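Local coordinates for protein exonuclease mut-7 homolog (Aedes aegypti, PDB 7JW2) that probably acts as a magnesium-dependent 3'-5' exoribonuclease that trims the 3' ends of AGO1-bound microRNAs, the chain being its exonuclease domain, at residues 39-42 and 48-51; 166-171 and 182-187; 102-105 and 110-113. One frame throughout, in Å; residues are numbered along the deposited sequence.

Contact 1 of 3, residues 39-42 and 48-51; sequences EWKP and NEVS
W40 and V50 face each other as an antiparallel non-hydrogen-bonded pair, CA to CA 4.5 Å, with S51 N bonding E39 O (2.8 Å) on one flank and K41 N bonding E49 O (3.0 Å) on the other. This is the loop end of the beta hairpin 33-40/50-56 in the RNase H-like exonuclease sheet. V50 reaches the indole with CG2 alone. CG1 stands anti to the backbone N (chi1 -174°), which places CG2 beside that N and over one face of the six-membered ring, toward its rim, a CH-pi contact 3.6 Å from the ring centroid. N48 CB adds a contact at CZ3 (3.8 Å). The indole NE1 is hydrogen-bonded to S38 and D99, which helps fix the ring's rotation, while M102 and A106 of helix 96-106 pack on it. K41, extended beyond CG, crosses E49 at a slant, and their salt bridge joins NZ to OE2 (2.9 Å), the ammonium lying well above the carboxylate plane (52° out of it). S51 OG is held by W172 O and R175. Water 1 links the two segments beyond the pair, hydrogen-bonded to K41 O (2.7 Å), N48 OD1 and E49 N.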
ATOM      1  N   GLU A  39     -16.159   1.318 -14.864  1.00 13.79           N
ATOM      2  CA  GLU A  39     -17.361   0.642 -15.326  1.00 14.77           C
ATOM      3  C   GLU A  39     -18.390   0.640 -14.207  1.00 15.19           C
ATOM      4  O   GLU A  39     -18.058   0.427 -13.036  1.00 16.03           O
ATOM      5  CB  GLU A  39     -17.085  -0.810 -15.781  1.00 15.35           C
ATOM      6  CG  GLU A  39     -15.931  -0.997 -16.772  1.00 15.62           C
ATOM      7  CD  GLU A  39     -16.054  -0.141 -18.013  1.00 16.71           C
ATOM      8  OE1 GLU A  39     -14.998   0.243 -18.572  1.00 17.40           O
ATOM      9  OE2 GLU A  39     -17.198   0.157 -18.442  1.00 20.16           O
ATOM     10  N   TRP A  40     -19.654   0.818 -14.589  1.00 18.15           N
ATOM     11  CA  TRP A  40     -20.738   1.010 -13.641  1.00 17.88           C
ATOM     12  C   TRP A  40     -21.785  -0.079 -13.803  1.00 19.86           C
ATOM     13  O   TRP A  40     -21.988  -0.602 -14.901  1.00 22.44           O
ATOM     14  CB  TRP A  40     -21.366   2.391 -13.847  1.00 19.19           C
ATOM     15  CG  TRP A  40     -20.398   3.486 -13.513  1.00 19.29           C
ATOM     16  CD1 TRP A  40     -19.331   3.893 -14.257  1.00 19.45           C
ATOM     17  CD2 TRP A  40     -20.392   4.284 -12.328  1.00 19.32           C
ATOM     18  NE1 TRP A  40     -18.664   4.911 -13.611  1.00 19.68           N
ATOM     19  CE2 TRP A  40     -19.295   5.162 -12.422  1.00 19.47           C
ATOM     20  CE3 TRP A  40     -21.215   4.345 -11.199  1.00 20.83           C
ATOM     21  CZ2 TRP A  40     -19.001   6.092 -11.434  1.00 22.08           C
ATOM     22  CZ3 TRP A  40     -20.921   5.262 -10.217  1.00 21.14           C
ATOM     23  CH2 TRP A  40     -19.820   6.127 -10.342  1.00 20.21           C
ATOM     24  N   LYS A  41     -22.425  -0.424 -12.694  1.00 19.38           N
ATOM     25  CA  LYS A  41     -23.545  -1.353 -12.758  1.00 22.61           C
ATOM     26  C   LYS A  41     -24.653  -0.765 -13.627  1.00 25.69           C
ATOM     27  O   LYS A  41     -24.932   0.436 -13.545  1.00 25.54           O
ATOM     28  CB  LYS A  41     -24.086  -1.617 -11.360  1.00 20.10           C
ATOM     29  CG  LYS A  41     -23.124  -2.236 -10.378  1.00 20.81           C
ATOM     30  CD  LYS A  41     -23.895  -2.565  -9.107  1.00 27.56           C
ATOM     31  CE  LYS A  41     -23.013  -3.135  -8.022  1.00 30.15           C
ATOM     32  NZ  LYS A  41     -23.862  -3.644  -6.898  1.00 28.40           N
ATOM     33  N   PRO A  42     -25.308  -1.567 -14.469  1.00 27.43           N
ATOM     34  CA  PRO A  42     -26.516  -1.079 -15.147  1.00 28.11           C
ATOM     35  C   PRO A  42     -27.520  -0.577 -14.119  1.00 26.97           C
ATOM     36  O   PRO A  42     -27.633  -1.119 -13.021  1.00 26.78           O
ATOM     37  CB  PRO A  42     -27.034  -2.312 -15.894  1.00 25.25           C
ATOM     38  CG  PRO A  42     -25.836  -3.171 -16.099  1.00 24.88           C
ATOM     39  CD  PRO A  42     -24.920  -2.917 -14.917  1.00 21.03           C
ATOM     40  N   ASN A  48     -26.575   5.087  -8.767  1.00 35.64           N
ATOM     41  CA  ASN A  48     -25.444   4.532  -9.491  1.00 32.65           C
ATOM     42  C   ASN A  48     -24.472   3.864  -8.525  1.00 30.06           C
ATOM     43  O   ASN A  48     -24.288   4.319  -7.391  1.00 28.28           O
ATOM     44  CB  ASN A  48     -24.741   5.627 -10.287  1.00 31.29           C
ATOM     45  CG  ASN A  48     -25.449   5.937 -11.586  1.00 34.91           C
ATOM     46  OD1 ASN A  48     -25.464   5.121 -12.508  1.00 37.89           O
ATOM     47  ND2 ASN A  48     -26.039   7.117 -11.667  1.00 37.52           N
ATOM     48  N   GLU A  49     -23.869   2.761  -8.975  1.00 23.28           N
ATOM     49  CA  GLU A  49     -22.913   1.997  -8.185  1.00 21.72           C
ATOM     50  C   GLU A  49     -21.754   1.584  -9.079  1.00 20.44           C
ATOM     51  O   GLU A  49     -21.976   1.130 -10.203  1.00 21.27           O
ATOM     52  CB  GLU A  49     -23.566   0.753  -7.573  1.00 27.25           C
ATOM     53  CG  GLU A  49     -24.431   1.034  -6.363  1.00 33.20           C
ATOM     54  CD  GLU A  49     -24.838  -0.237  -5.654  1.00 33.05           C
ATOM     55  OE1 GLU A  49     -24.688  -0.312  -4.415  1.00 42.01           O
ATOM     56  OE2 GLU A  49     -25.301  -1.165  -6.346  1.00 38.75           O
ATOM     57  N   VAL A  50     -20.521   1.762  -8.583  1.00 18.86           N
ATOM     58  CA  VAL A  50     -19.324   1.414  -9.344  1.00 17.70           C
ATOM     59  C   VAL A  50     -19.107  -0.092  -9.336  1.00 15.51           C
ATOM     60  O   VAL A  50     -19.208  -0.748  -8.288  1.00 19.00           O
ATOM     61  CB  VAL A  50     -18.086   2.120  -8.760  1.00 17.44           C
ATOM     62  CG1 VAL A  50     -16.853   1.862  -9.648  1.00 19.07           C
ATOM     63  CG2 VAL A  50     -18.333   3.603  -8.636  1.00 21.99           C
ATOM     64  N   SER A  51     -18.757  -0.643 -10.503  1.00 14.12           N
ATOM     65  CA  SER A  51     -18.305  -2.027 -10.593  1.00 14.47           C
ATOM     66  C   SER A  51     -16.782  -2.133 -10.606  1.00 14.14           C
ATOM     67  O   SER A  51     -16.208  -2.857  -9.786  1.00 14.20           O
ATOM     68  CB  SER A  51     -18.903  -2.696 -11.845  1.00 15.67           C
ATOM     69  OG  SER A  51     -18.319  -3.968 -12.065  1.00 15.74           O
TER
HETATM   70  O   HOH W   1     -24.379   2.560 -11.949  1.00 27.39           O

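Contact 2 of 3, residues 166-171 and 182-187; sequences SNQFSN and LRYAAL
The phenol ring of Y184 lies flat against the backbone of N167 and Q168, so that helix 179-205 meets the loop leading into it through one aromatic face. The loop residues N167 to S170 form a type I beta turn. Y184 belongs to a Y-x-x-x-D pattern on this helix, consistent with the third exonuclease motif of DEDDy-type 3'-5' exonucleases. Its CG is anti to the backbone N (chi1 165°), which carries the ring off the helix and under the turn. Over that face N167 C sits above the ring centre and Q168 N nearer the rim. Toward the hydroxyl end Q168 CA is 3.6 Å from Y184 CZ. At the root of the ring, N167 CB rests 4.0 Å from Y184 CB. Q168 then runs on past the phenol oxygen: its CB and CG each lie 3.4 Å from Y184 OH, and its terminal amide is turned 27° from the ring plane. Q168 CG, anti to its own N, also lies over the centre of the F169 ring, within its own segment. No hydrogen bond crosses this contact, which is van der Waals in character. The turn that presses on the ring is fixed from elsewhere. N167 OD1 bonds R178, Q168 O takes the indole N-H of W172, and Q181 reaches S170 OG and N171 O. Inside the turn, N167 O accepts two bonds from the same residue, from S170 N at 3.1 Å and from S170 OG at 2.8 Å, the hydroxyl tilted 19° from the carbonyl plane.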
ATOM      1  N   SER A 166     -18.413  -3.861 -27.909  1.00 19.15           N
ATOM      2  CA  SER A 166     -19.559  -4.748 -27.708  1.00 22.74           C
ATOM      3  C   SER A 166     -19.840  -5.016 -26.233  1.00 23.51           C
ATOM      4  O   SER A 166     -20.967  -5.377 -25.886  1.00 24.40           O
ATOM      5  CB  SER A 166     -19.343  -6.066 -28.448  1.00 29.11           C
ATOM      6  OG  SER A 166     -18.276  -6.803 -27.889  1.00 27.71           O
ATOM      7  N   ASN A 167     -18.860  -4.826 -25.353  1.00 19.09           N
ATOM      8  CA  ASN A 167     -19.046  -5.057 -23.926  1.00 19.08           C
ATOM      9  C   ASN A 167     -19.215  -3.764 -23.129  1.00 17.16           C
ATOM     10  O   ASN A 167     -19.323  -3.816 -21.899  1.00 17.05           O
ATOM     11  CB  ASN A 167     -17.882  -5.878 -23.373  1.00 20.02           C
ATOM     12  CG  ASN A 167     -18.047  -7.357 -23.647  1.00 24.96           C
ATOM     13  OD1 ASN A 167     -18.791  -8.042 -22.950  1.00 30.85           O
ATOM     14  ND2 ASN A 167     -17.384  -7.851 -24.688  1.00 29.44           N
ATOM     15  N   GLN A 168     -19.294  -2.620 -23.809  1.00 16.92           N
ATOM     16  CA  GLN A 168     -19.444  -1.337 -23.127  1.00 17.95           C
ATOM     17  C   GLN A 168     -20.655  -1.334 -22.197  1.00 19.28           C
ATOM     18  O   GLN A 168     -20.573  -0.887 -21.043  1.00 18.11           O
ATOM     19  CB  GLN A 168     -19.544  -0.214 -24.167  1.00 20.11           C
ATOM     20  CG  GLN A 168     -19.843   1.146 -23.573  1.00 21.17           C
ATOM     21  CD  GLN A 168     -19.883   2.256 -24.616  1.00 24.98           C
ATOM     22  OE1 GLN A 168     -19.905   1.997 -25.817  1.00 29.75           O
ATOM     23  NE2 GLN A 168     -19.912   3.497 -24.151  1.00 28.75           N
ATOM     24  N   PHE A 169     -21.790  -1.835 -22.684  1.00 18.45           N
ATOM     25  CA  PHE A 169     -23.033  -1.877 -21.928  1.00 19.84           C
ATOM     26  C   PHE A 169     -23.387  -3.293 -21.490  1.00 17.53           C
ATOM     27  O   PHE A 169     -24.568  -3.629 -21.345  1.00 19.04           O
ATOM     28  CB  PHE A 169     -24.162  -1.257 -22.747  1.00 22.74           C
ATOM     29  CG  PHE A 169     -23.910   0.172 -23.101  1.00 24.95           C
ATOM     30  CD1 PHE A 169     -23.882   1.138 -22.115  1.00 27.07           C
ATOM     31  CD2 PHE A 169     -23.656   0.544 -24.410  1.00 26.21           C
ATOM     32  CE1 PHE A 169     -23.632   2.460 -22.427  1.00 33.00           C
ATOM     33  CE2 PHE A 169     -23.409   1.864 -24.728  1.00 27.85           C
ATOM     34  CZ  PHE A 169     -23.398   2.822 -23.734  1.00 28.93           C
ATOM     35  N   SER A 170     -22.376  -4.135 -21.298  1.00 16.69           N
ATOM     36  CA  SER A 170     -22.580  -5.468 -20.750  1.00 15.92           C
ATOM     37  C   SER A 170     -22.984  -5.383 -19.278  1.00 15.35           C
ATOM     38  O   SER A 170     -23.044  -4.305 -18.671  1.00 15.11           O
ATOM     39  CB  SER A 170     -21.324  -6.309 -20.923  1.00 16.37           C
ATOM     40  OG  SER A 170     -20.269  -5.762 -20.139  1.00 16.12           O
ATOM     41  N   ASN A 171     -23.269  -6.544 -18.681  1.00 13.75           N
ATOM     42  CA  ASN A 171     -23.755  -6.575 -17.309  1.00 13.84           C
ATOM     43  C   ASN A 171     -22.553  -6.514 -16.384  1.00 15.69           C
ATOM     44  O   ASN A 171     -21.979  -7.533 -15.997  1.00 15.10           O
ATOM     45  CB  ASN A 171     -24.591  -7.826 -17.063  1.00 14.63           C
ATOM     46  CG  ASN A 171     -25.099  -7.895 -15.653  1.00 19.13           C
ATOM     47  OD1 ASN A 171     -24.846  -7.007 -14.843  1.00 17.92           O
ATOM     48  ND2 ASN A 171     -25.816  -8.957 -15.340  1.00 18.15           N
ATOM     49  N   LEU A 182     -13.422  -8.210 -18.882  1.00 17.14           N
ATOM     50  CA  LEU A 182     -12.151  -7.783 -18.301  1.00 17.04           C
ATOM     51  C   LEU A 182     -11.223  -7.227 -19.372  1.00 19.30           C
ATOM     52  O   LEU A 182     -10.523  -6.231 -19.143  1.00 17.51           O
ATOM     53  CB  LEU A 182     -11.497  -8.951 -17.562  1.00 17.80           C
ATOM     54  CG  LEU A 182     -12.302  -9.418 -16.343  1.00 18.76           C
ATOM     55  CD1 LEU A 182     -11.949 -10.853 -15.961  1.00 25.00           C
ATOM     56  CD2 LEU A 182     -12.103  -8.481 -15.170  1.00 21.39           C
ATOM     57  N   ARG A 183     -11.214  -7.841 -20.555  1.00 17.50           N
ATOM     58  CA  ARG A 183     -10.352  -7.342 -21.627  1.00 18.47           C
ATOM     59  C   ARG A 183     -10.782  -5.952 -22.084  1.00 18.00           C
ATOM     60  O   ARG A 183      -9.942  -5.055 -22.260  1.00 17.52           O
ATOM     61  CB  ARG A 183     -10.352  -8.334 -22.794  1.00 23.32           C
ATOM     62  CG  ARG A 183      -9.522  -9.578 -22.502  1.00 27.22           C
ATOM     63  CD  ARG A 183      -9.046 -10.276 -23.774  1.00 36.54           C
ATOM     64  NE  ARG A 183     -10.142 -10.551 -24.695  1.00 36.83           N
ATOM     65  CZ  ARG A 183     -10.596 -11.770 -24.967  1.00 37.81           C
ATOM     66  NH1 ARG A 183     -10.042 -12.826 -24.386  1.00 34.99           N
ATOM     67  NH2 ARG A 183     -11.601 -11.933 -25.820  1.00 39.36           N
ATOM     68  N   TYR A 184     -12.084  -5.748 -22.277  1.00 16.20           N
ATOM     69  CA  TYR A 184     -12.593  -4.437 -22.656  1.00 14.38           C
ATOM     70  C   TYR A 184     -12.255  -3.394 -21.595  1.00 16.71           C
ATOM     71  O   TYR A 184     -11.830  -2.281 -21.924  1.00 16.37           O
ATOM     72  CB  TYR A 184     -14.111  -4.512 -22.894  1.00 17.43           C
ATOM     73  CG  TYR A 184     -14.768  -3.155 -22.942  1.00 16.22           C
ATOM     74  CD1 TYR A 184     -14.809  -2.418 -24.123  1.00 17.13           C
ATOM     75  CD2 TYR A 184     -15.302  -2.580 -21.795  1.00 17.44           C
ATOM     76  CE1 TYR A 184     -15.383  -1.154 -24.164  1.00 16.06           C
ATOM     77  CE2 TYR A 184     -15.873  -1.328 -21.825  1.00 18.63           C
ATOM     78  CZ  TYR A 184     -15.902  -0.612 -23.004  1.00 17.73           C
ATOM     79  OH  TYR A 184     -16.475   0.633 -23.031  1.00 20.30           O
ATOM     80  N   ALA A 185     -12.446  -3.734 -20.320  1.00 15.84           N
ATOM     81  CA  ALA A 185     -12.206  -2.761 -19.257  1.00 14.04           C
ATOM     82  C   ALA A 185     -10.741  -2.359 -19.192  1.00 15.11           C
ATOM     83  O   ALA A 185     -10.424  -1.176 -18.999  1.00 15.54           O
ATOM     84  CB  ALA A 185     -12.681  -3.326 -17.910  1.00 13.90           C
ATOM     85  N   ALA A 186      -9.833  -3.328 -19.324  1.00 15.01           N
ATOM     86  CA  ALA A 186      -8.416  -3.000 -19.227  1.00 14.67           C
ATOM     87  C   ALA A 186      -7.980  -2.139 -20.406  1.00 15.39           C
ATOM     88  O   ALA A 186      -7.228  -1.166 -20.235  1.00 15.76           O
ATOM     89  CB  ALA A 186      -7.590  -4.285 -19.142  1.00 17.27           C
ATOM     90  N   LEU A 187      -8.425  -2.481 -21.610  1.00 14.99           N
ATOM     91  CA  LEU A 187      -8.043  -1.703 -22.775  1.00 15.52           C
ATOM     92  C   LEU A 187      -8.658  -0.308 -22.760  1.00 15.72           C
ATOM     93  O   LEU A 187      -8.069   0.626 -23.323  1.00 17.48           O
ATOM     94  CB  LEU A 187      -8.432  -2.461 -24.045  1.00 17.13           C
ATOM     95  CG  LEU A 187      -7.937  -1.849 -25.355  1.00 17.29           C
ATOM     96  CD1 LEU A 187      -6.422  -1.670 -25.354  1.00 19.43           C
ATOM     97  CD2 LEU A 187      -8.386  -2.726 -26.521  1.00 17.79           C
TER

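Contact 3 of 3, residues 102-105 and 110-113; sequences MFQK and FNVM
F103 on helix 96-106 meets F110, in the loop of the RNase H-like exonuclease fold that follows the helix and passes beside it before strand 122-124. The two side chains lie side by side and point the same way, with ring planes at an oblique 58° and centroids 5.3 Å apart. From CB, the F103 side chain swings beside its own backbone N (chi1 -70°). CG is 4.1 Å from F110 CD2, CD2 comes to 3.8 Å of both F110 CD2 and F110 CE2, and CE2 touches F110 CE2 at 3.8 Å. F110 CD2 thus sits over one face of the F103 ring, toward its rim, whereas F103 CE2 meets F110 near the plane of that ring. F103 also packs on I53 of strand 50-56, so its ring joins the loop to the sheet. V112 CG2 covers a face of F110, and F84 of helix 73-84 makes an edge-to-face contact with the same residue. N111 is the centre of an inverse gamma turn, which folds the chain between these two side chains; its V112 N to F110 O bond is weak. Q104, one residue along the helix, bends at chi2 (-67°) and brings its amide to the loop backbone: NE2 donates to V112 O at 3.1 Å in a clearly bent bond, with the acceptor nearly in the amide plane.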
ATOM      1  N   MET A 102     -19.904  11.527 -10.380  1.00 24.30           N
ATOM      2  CA  MET A 102     -20.670  10.377  -9.918  1.00 24.15           C
ATOM      3  C   MET A 102     -19.974   9.652  -8.768  1.00 21.18           C
ATOM      4  O   MET A 102     -20.653   9.109  -7.891  1.00 21.14           O
ATOM      5  CB  MET A 102     -20.919   9.427 -11.084  1.00 26.39           C
ATOM      6  CG  MET A 102     -22.076   8.475 -10.866  1.00 27.80           C
ATOM      7  SD  MET A 102     -22.540   7.608 -12.389  1.00 36.09           S
ATOM      8  CE  MET A 102     -23.220   8.964 -13.334  1.00 34.19           C
ATOM      9  N   PHE A 103     -18.633   9.620  -8.755  1.00 21.80           N
ATOM     10  CA  PHE A 103     -17.915   9.051  -7.612  1.00 22.65           C
ATOM     11  C   PHE A 103     -18.292   9.750  -6.313  1.00 22.77           C
ATOM     12  O   PHE A 103     -18.316   9.122  -5.249  1.00 20.95           O
ATOM     13  CB  PHE A 103     -16.393   9.157  -7.779  1.00 20.85           C
ATOM     14  CG  PHE A 103     -15.801   8.265  -8.840  1.00 22.47           C
ATOM     15  CD1 PHE A 103     -16.350   7.031  -9.145  1.00 21.30           C
ATOM     16  CD2 PHE A 103     -14.655   8.662  -9.511  1.00 22.34           C
ATOM     17  CE1 PHE A 103     -15.772   6.226 -10.130  1.00 21.17           C
ATOM     18  CE2 PHE A 103     -14.074   7.865 -10.485  1.00 23.93           C
ATOM     19  CZ  PHE A 103     -14.644   6.651 -10.807  1.00 21.17           C
ATOM     20  N   GLN A 104     -18.532  11.067  -6.360  1.00 23.49           N
ATOM     21  CA  GLN A 104     -18.770  11.783  -5.109  1.00 24.61           C
ATOM     22  C   GLN A 104     -20.001  11.249  -4.397  1.00 25.68           C
ATOM     23  O   GLN A 104     -20.097  11.338  -3.168  1.00 26.52           O
ATOM     24  CB  GLN A 104     -18.899  13.289  -5.350  1.00 28.80           C
ATOM     25  CG  GLN A 104     -17.820  13.908  -6.248  1.00 26.73           C
ATOM     26  CD  GLN A 104     -16.407  13.920  -5.652  1.00 29.09           C
ATOM     27  OE1 GLN A 104     -16.165  13.442  -4.538  1.00 29.59           O
ATOM     28  NE2 GLN A 104     -15.464  14.485  -6.403  1.00 32.13           N
ATOM     29  N   LYS A 105     -20.935  10.661  -5.142  1.00 24.83           N
ATOM     30  CA  LYS A 105     -22.136  10.102  -4.548  1.00 25.58           C
ATOM     31  C   LYS A 105     -22.040   8.597  -4.358  1.00 22.71           C
ATOM     32  O   LYS A 105     -22.531   8.077  -3.354  1.00 25.24           O
ATOM     33  CB  LYS A 105     -23.370  10.444  -5.403  1.00 31.24           C
ATOM     34  CG  LYS A 105     -23.411  11.851  -6.080  1.00 35.78           C
ATOM     35  CD  LYS A 105     -22.697  12.999  -5.330  1.00 40.65           C
ATOM     36  CE  LYS A 105     -22.879  14.367  -5.980  1.00 44.87           C
ATOM     37  NZ  LYS A 105     -21.668  15.217  -5.707  1.00 45.71           N
ATOM     38  N   PHE A 110     -13.639   8.434  -2.013  1.00 17.12           N
ATOM     39  CA  PHE A 110     -12.724   8.561  -3.149  1.00 17.22           C
ATOM     40  C   PHE A 110     -12.931   9.955  -3.718  1.00 19.68           C
ATOM     41  O   PHE A 110     -13.568  10.160  -4.756  1.00 21.12           O
ATOM     42  CB  PHE A 110     -12.986   7.465  -4.179  1.00 19.15           C
ATOM     43  CG  PHE A 110     -12.014   7.463  -5.330  1.00 17.06           C
ATOM     44  CD1 PHE A 110     -10.655   7.609  -5.114  1.00 16.89           C
ATOM     45  CD2 PHE A 110     -12.468   7.339  -6.641  1.00 17.17           C
ATOM     46  CE1 PHE A 110      -9.759   7.623  -6.176  1.00 17.81           C
ATOM     47  CE2 PHE A 110     -11.568   7.343  -7.704  1.00 18.70           C
ATOM     48  CZ  PHE A 110     -10.216   7.487  -7.466  1.00 19.82           C
ATOM     49  N   ASN A 111     -12.374  10.929  -3.004  1.00 18.58           N
ATOM     50  CA  ASN A 111     -12.706  12.338  -3.182  1.00 18.86           C
ATOM     51  C   ASN A 111     -11.684  12.975  -4.120  1.00 19.61           C
ATOM     52  O   ASN A 111     -10.715  13.591  -3.694  1.00 20.90           O
ATOM     53  CB  ASN A 111     -12.743  13.016  -1.812  1.00 26.02           C
ATOM     54  CG  ASN A 111     -13.025  14.492  -1.888  1.00 25.78           C
ATOM     55  OD1 ASN A 111     -13.969  14.918  -2.540  1.00 31.44           O
ATOM     56  ND2 ASN A 111     -12.212  15.283  -1.200  1.00 26.97           N
ATOM     57  N   VAL A 112     -11.920  12.816  -5.423  1.00 19.26           N
ATOM     58  CA  VAL A 112     -11.007  13.346  -6.439  1.00 21.65           C
ATOM     59  C   VAL A 112     -11.329  14.810  -6.705  1.00 25.03           C
ATOM     60  O   VAL A 112     -12.492  15.168  -6.940  1.00 24.02           O
ATOM     61  CB  VAL A 112     -11.091  12.527  -7.736  1.00 23.13           C
ATOM     62  CG1 VAL A 112     -10.183  13.145  -8.794  1.00 22.86           C
ATOM     63  CG2 VAL A 112     -10.715  11.069  -7.486  1.00 21.81           C
ATOM     64  N   MET A 113     -10.292  15.650  -6.700  1.00 24.56           N
ATOM     65  CA  MET A 113     -10.424  17.080  -6.966  1.00 26.35           C
ATOM     66  C   MET A 113     -10.234  17.360  -8.457  1.00 25.78           C
ATOM     67  O   MET A 113      -9.146  17.156  -9.006  1.00 27.55           O
ATOM     68  CB  MET A 113      -9.415  17.878  -6.136  1.00 29.69           C
ATOM     69  CG  MET A 113      -9.329  17.442  -4.663  1.00 33.02           C
ATOM     70  SD  MET A 113      -7.944  18.150  -3.723  1.00 50.31           S
ATOM     71  CE  MET A 113      -8.353  17.628  -2.060  1.00 38.89           C
TER

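In the fold
Along the chain, contact 1 closes first, then contact 3, then contact 2, all within the exonuclease domain. Contact 1 lies between its neighbours: its centre is about 12 Å from that of contact 2 and about 14 Å from that of contact 3. On one flank E39 OE1, hydrogen-bonded to Q54, also packs 3.7 Å from Y184 CE2, bringing strand 33-40 against helix 179-205, an arrangement consistent with the active-site region of DEDD exonucleases. On the other flank W40 CH2 packs 3.3 Å from M102 CG, tying the hairpin to helix 96-106. Contacts 2 and 3 do not touch, their nearest atoms about 11 Å apart. The hairpin thus packs on both helices, through E39 and W40.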